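Local coordinates for uncharacterized protein (Bacteroides eggerthii, PDB 4FTD) that is of unknown function but joins an immunoglobulin-like domain to a six-bladed beta-propeller and may take part in carbohydrate metabolism, at residues 68-73 and 88-93; 215-220 and 229-234. All coordinates share one frame; numbering follows the deposited sequence.

Contact 1. Residues 68-73 and 88-93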
# COMPACT_ATOMS: atom_id res chain seq x y z
N ALA A 68 5.67 33.52 47.16
CA ALA A 68 5.40 32.07 47.07
C ALA A 68 6.71 31.29 46.87
O ALA A 68 7.59 31.77 46.20
CB ALA A 68 4.42 31.78 45.94
N ALA A 69 6.81 30.10 47.47
CA ALA A 69 7.98 29.21 47.37
C ALA A 69 7.56 27.85 46.81
O ALA A 69 6.47 27.38 47.12
CB ALA A 69 8.60 29.00 48.76
N LEU A 70 8.41 27.22 45.99
CA LEU A 70 8.27 25.81 45.64
C LEU A 70 8.59 24.96 46.89
O LEU A 70 9.46 25.31 47.71
CB LEU A 70 9.27 25.41 44.53
CG LEU A 70 9.23 26.07 43.14
CD1 LEU A 70 10.53 25.74 42.40
CD2 LEU A 70 8.02 25.65 42.33
N GLN A 71 7.87 23.86 47.08
CA GLN A 71 8.26 22.87 48.10
C GLN A 71 9.70 22.42 47.88
O GLN A 71 10.46 22.25 48.82
CB GLN A 71 7.45 21.58 47.99
CG GLN A 71 6.02 21.63 48.46
CD GLN A 71 5.89 21.43 49.94
OE1 GLN A 71 6.35 22.25 50.73
NE2 GLN A 71 5.25 20.33 50.33
N SER A 72 10.04 22.14 46.62
CA SER A 72 11.34 21.60 46.25
C SER A 72 11.66 22.00 44.81
O SER A 72 10.74 22.25 44.04
CB SER A 72 11.30 20.06 46.32
OG SER A 72 12.58 19.50 45.97
N GLU A 73 12.94 22.04 44.48
CA GLU A 73 13.43 22.34 43.13
C GLU A 73 13.78 21.09 42.38
O GLU A 73 14.25 21.21 41.24
CB GLU A 73 14.73 23.20 43.19
CG GLU A 73 14.56 24.58 43.77
CD GLU A 73 15.72 25.52 43.43
OE1 GLU A 73 16.91 25.12 43.25
OE2 GLU A 73 15.41 26.70 43.32
N GLN A 88 2.80 14.05 39.19
CA GLN A 88 3.20 14.33 40.58
C GLN A 88 2.56 15.71 40.92
O GLN A 88 2.31 16.52 40.03
CB GLN A 88 4.71 14.55 40.75
CG GLN A 88 5.65 13.40 40.48
CD GLN A 88 5.63 12.40 41.60
OE1 GLN A 88 4.72 11.61 41.71
NE2 GLN A 88 6.63 12.45 42.46
N VAL A 89 2.35 15.96 42.21
CA VAL A 89 1.83 17.23 42.69
C VAL A 89 2.99 18.22 42.80
O VAL A 89 4.02 17.88 43.35
CB VAL A 89 1.09 17.09 44.06
CG1 VAL A 89 0.80 18.45 44.64
CG2 VAL A 89 -0.22 16.33 43.88
N LEU A 90 2.84 19.39 42.19
CA LEU A 90 3.76 20.50 42.40
C LEU A 90 3.01 21.47 43.29
O LEU A 90 1.98 22.04 42.87
CB LEU A 90 4.16 21.20 41.11
CG LEU A 90 5.11 22.39 41.28
CD1 LEU A 90 6.19 22.38 40.24
CD2 LEU A 90 4.37 23.72 41.20
N ARG A 91 3.52 21.66 44.50
CA ARG A 91 2.91 22.54 45.49
C ARG A 91 3.66 23.88 45.62
O ARG A 91 4.87 23.91 45.77
CB ARG A 91 2.82 21.82 46.84
CG ARG A 91 2.32 22.67 48.01
CD ARG A 91 1.99 21.84 49.24
NE ARG A 91 0.94 20.88 48.94
CZ ARG A 91 0.57 19.85 49.70
NH1 ARG A 91 1.16 19.61 50.86
NH2 ARG A 91 -0.42 19.06 49.28
N ILE A 92 2.91 24.99 45.54
CA ILE A 92 3.47 26.31 45.81
C ILE A 92 2.83 26.81 47.12
O ILE A 92 1.64 26.57 47.40
CB ILE A 92 3.40 27.22 44.58
CG1 ILE A 92 1.98 27.62 44.29
CG2 ILE A 92 4.04 26.52 43.35
CD1 ILE A 92 1.95 28.80 43.36
N ILE A 93 3.64 27.45 47.95
CA ILE A 93 3.23 27.79 49.31
C ILE A 93 3.68 29.17 49.63
O ILE A 93 4.72 29.61 49.16
CB ILE A 93 3.93 26.91 50.39
CG1 ILE A 93 3.74 25.43 50.14
CG2 ILE A 93 3.42 27.18 51.81
CD1 ILE A 93 4.55 24.58 51.11
O HOH W 1 7.41 22.04 44.68
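Gln-71 lays its side chain alongside that of Arg-91, both pointing the same way, and CG of Gln-71 is 3.6 Å from CB of Arg-91. A bend at chi2 (-84°) places CD, and with it the amide, by Ile-93, where OE1 of Gln-71 makes a close C...O contact of 3.0 Å with CD1 of Ile-93, not a hydrogen bond. Glutamine is long enough to span both residues, its methylenes on Arg-91 and its flat amide reaching over to Ile-93. The amide and guanidinium planes are 30° apart, with NE2 of Gln-71 set obliquely to the guanidinium. On the other face CD2 of Leu-70 meets CG2 of Ile-92 at 4.2 Å and CD2 of Leu-90 at 4.3 Å. Strand 69-70 is an outermost strand of the immunoglobulin-like domain's sheet and runs antiparallel to strand 85-93. Ala-69 and Ile-93 form a hydrogen-bonded pair, N of Ala-69 giving to O of Ile-93 at 2.7 Å and N of Ile-93 to O of Ala-69 at 3.0 Å. Beyond Leu-70 the chain turns away, yet N of Gln-71 still reaches O of Arg-91 at 3.3 Å. That same oxygen takes a weak bond from a water, which in turn accepts from N of Ser-72. Branched apolar residues suit the Leu-70 side because Ile-60, Ala-62 and Leu-64 of strand 58-64 lie against it. The charge of Arg-91 is answered on strand 98-106 by Asp-100, in a salt bridge through NE.

Contact 2. Residues 215-220 and 229-234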
# COMPACT_ATOMS: atom_id res chain seq x y z
N PHE A 215 -1.32 -16.67 -27.88
CA PHE A 215 -1.17 -16.10 -26.57
C PHE A 215 0.21 -15.46 -26.48
O PHE A 215 1.17 -16.12 -26.21
CB PHE A 215 -1.44 -17.15 -25.50
CG PHE A 215 -1.53 -16.61 -24.08
CD1 PHE A 215 -2.21 -15.42 -23.79
CD2 PHE A 215 -1.09 -17.40 -23.01
CE1 PHE A 215 -2.31 -14.95 -22.49
CE2 PHE A 215 -1.21 -16.94 -21.70
CZ PHE A 215 -1.84 -15.73 -21.44
N LYS A 216 0.25 -14.16 -26.76
CA LYS A 216 1.49 -13.45 -27.00
C LYS A 216 1.78 -12.51 -25.88
O LYS A 216 0.85 -12.01 -25.23
CB LYS A 216 1.39 -12.73 -28.35
CG LYS A 216 1.16 -13.69 -29.51
CD LYS A 216 1.02 -12.99 -30.85
CE LYS A 216 2.36 -12.51 -31.33
NZ LYS A 216 2.17 -11.73 -32.56
N ILE A 217 3.07 -12.34 -25.60
CA ILE A 217 3.60 -11.41 -24.61
C ILE A 217 4.61 -10.53 -25.34
O ILE A 217 5.49 -11.02 -26.07
CB ILE A 217 4.27 -12.09 -23.42
CG1 ILE A 217 3.32 -13.15 -22.81
CG2 ILE A 217 4.72 -11.09 -22.37
CD1 ILE A 217 3.94 -13.99 -21.70
N TYR A 218 4.43 -9.24 -25.14
CA TYR A 218 5.22 -8.21 -25.73
C TYR A 218 5.96 -7.39 -24.66
O TYR A 218 5.46 -7.21 -23.54
CB TYR A 218 4.31 -7.27 -26.49
CG TYR A 218 3.51 -7.94 -27.60
CD1 TYR A 218 2.27 -8.51 -27.34
CD2 TYR A 218 4.00 -7.99 -28.92
CE1 TYR A 218 1.49 -9.06 -28.36
CE2 TYR A 218 3.25 -8.56 -29.95
CZ TYR A 218 2.00 -9.10 -29.66
OH TYR A 218 1.24 -9.61 -30.66
N TYR A 219 7.10 -6.82 -25.09
CA TYR A 219 8.01 -6.10 -24.23
C TYR A 219 8.51 -4.82 -24.89
O TYR A 219 8.90 -4.84 -26.08
CB TYR A 219 9.22 -7.02 -23.94
CG TYR A 219 10.39 -6.42 -23.15
CD1 TYR A 219 10.41 -6.45 -21.76
CD2 TYR A 219 11.51 -5.93 -23.80
CE1 TYR A 219 11.48 -5.94 -21.05
CE2 TYR A 219 12.58 -5.41 -23.09
CZ TYR A 219 12.55 -5.42 -21.71
OH TYR A 219 13.60 -4.93 -20.97
N TRP A 220 8.53 -3.73 -24.12
CA TRP A 220 9.12 -2.47 -24.52
C TRP A 220 10.20 -2.13 -23.51
O TRP A 220 9.92 -1.99 -22.31
CB TRP A 220 8.07 -1.34 -24.48
CG TRP A 220 7.14 -1.37 -25.62
CD1 TRP A 220 7.16 -0.57 -26.73
CD2 TRP A 220 5.99 -2.21 -25.76
NE1 TRP A 220 6.14 -0.90 -27.58
CE2 TRP A 220 5.39 -1.89 -26.99
CE3 TRP A 220 5.43 -3.23 -24.97
CZ2 TRP A 220 4.24 -2.54 -27.44
CZ3 TRP A 220 4.29 -3.86 -25.42
CH2 TRP A 220 3.71 -3.52 -26.64
N VAL A 229 8.30 -9.17 -29.46
CA VAL A 229 7.50 -10.33 -29.08
C VAL A 229 8.46 -11.21 -28.27
O VAL A 229 9.49 -11.62 -28.79
CB VAL A 229 6.98 -11.11 -30.28
CG1 VAL A 229 5.95 -12.11 -29.79
CG2 VAL A 229 6.45 -10.15 -31.37
N ILE A 230 8.13 -11.47 -27.01
CA ILE A 230 8.92 -12.35 -26.14
C ILE A 230 8.27 -13.71 -25.89
O ILE A 230 8.92 -14.61 -25.40
CB ILE A 230 9.38 -11.66 -24.81
CG1 ILE A 230 8.21 -11.27 -23.90
CG2 ILE A 230 10.23 -10.45 -25.15
CD1 ILE A 230 8.63 -10.85 -22.49
N ALA A 231 6.99 -13.87 -26.25
CA ALA A 231 6.32 -15.18 -26.20
C ALA A 231 5.22 -15.22 -27.19
O ALA A 231 4.55 -14.20 -27.46
CB ALA A 231 5.76 -15.45 -24.81
N ASN A 232 5.01 -16.41 -27.71
CA ASN A 232 3.92 -16.75 -28.60
C ASN A 232 3.52 -18.19 -28.26
O ASN A 232 3.96 -19.14 -28.87
CB ASN A 232 4.32 -16.49 -30.07
CG ASN A 232 3.14 -16.56 -31.01
OD1 ASN A 232 2.11 -17.08 -30.65
ND2 ASN A 232 3.31 -16.09 -32.21
N ILE A 233 2.71 -18.31 -27.21
CA ILE A 233 2.41 -19.56 -26.54
C ILE A 233 1.25 -20.23 -27.25
O ILE A 233 0.19 -19.61 -27.50
CB ILE A 233 2.09 -19.32 -25.05
CG1 ILE A 233 3.32 -18.72 -24.34
CG2 ILE A 233 1.57 -20.58 -24.38
CD1 ILE A 233 3.01 -18.08 -23.00
N ASN A 234 1.52 -21.45 -27.68
CA ASN A 234 0.52 -22.33 -28.28
C ASN A 234 -0.13 -23.07 -27.13
O ASN A 234 0.43 -24.04 -26.63
CB ASN A 234 1.18 -23.33 -29.22
CG ASN A 234 0.17 -24.13 -30.01
OD1 ASN A 234 -0.95 -24.38 -29.56
ND2 ASN A 234 0.56 -24.53 -31.20
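Ile-217 and Ala-231 face each other in a hydrogen-bonded pair of the antiparallel hairpin 215-220/228-233, the last two strands of a four-stranded propeller blade. Among the backbone bonds, N of Ile-217 gives to O of Ala-231 at 3.0 Å from above the carbonyl plane. O of Ile-217 is gripped twice, by N of Ile-230 at 2.8 Å and by N of Ala-231 at 3.2 Å. Two residues thus face one: a classic beta bulge, which shifts the register so that Tyr-218 pairs with Val-229. Further along, N of Ile-233 binds O of Phe-215 at 2.9 Å, while the return bond is weak.

The apolar contacts divide between the faces. CD1 of Ile-217 packs on CB of Ala-231 at 3.9 Å, and CG2 of Ile-217 meets CG1 of Ile-230 at 3.8 Å; the small alanine leaves room for the isoleucine, and Ile-261 and Phe-263 of strand 259-264 press on Ile-217. CD1 of Ile-233 approaches the Phe-215 ring obliquely. On the side of the sheet that carries Lys-216 and Tyr-218, CG2 of Val-229 comes obliquely to the Tyr-218 ring, 3.8 Å from CE2 of Tyr-218. There too CG of Lys-216 lies beside the Asn-232 amide, and the chi3 bend (75°) places its CE between ND2 of Asn-232 and CG1 of Val-229.

The polar side-chain contacts centre on NZ of Lys-216, which donates to OH of Tyr-218 at 3.0 Å and to O of Lys-186. An alanine here would probably leave both the Tyr-218 hydroxyl and O of Lys-186 without this donor and open a gap beside Asn-232 and Val-229. Lysine therefore serves both chemistries, its methylenes packing across the hairpin and its ammonium tying the blade to the loop at Lys-186.

Overall arrangement
Contact 1 and contact 2 belong to separate domains and do not touch: their centres are 80 Å apart and their nearest atoms about 64 Å. They lie on opposite sides of the chain's centre, the centre of contact 1 about 51 Å from it and that of contact 2 about 30 Å, as expected of an elongated two-domain protein. Along the chain they come in series, residues 68-93 of the immunoglobulin-like domain closing before 215-234 of the propeller begin. Each includes an outermost strand of its sheet, 69-70 in one and 228-233 in the other, paired antiparallel with its neighbour, but the first is a short pairing that is only partly buried, whereas the second is mostly buried, with strands 259-264 and 281-291 of another blade against it.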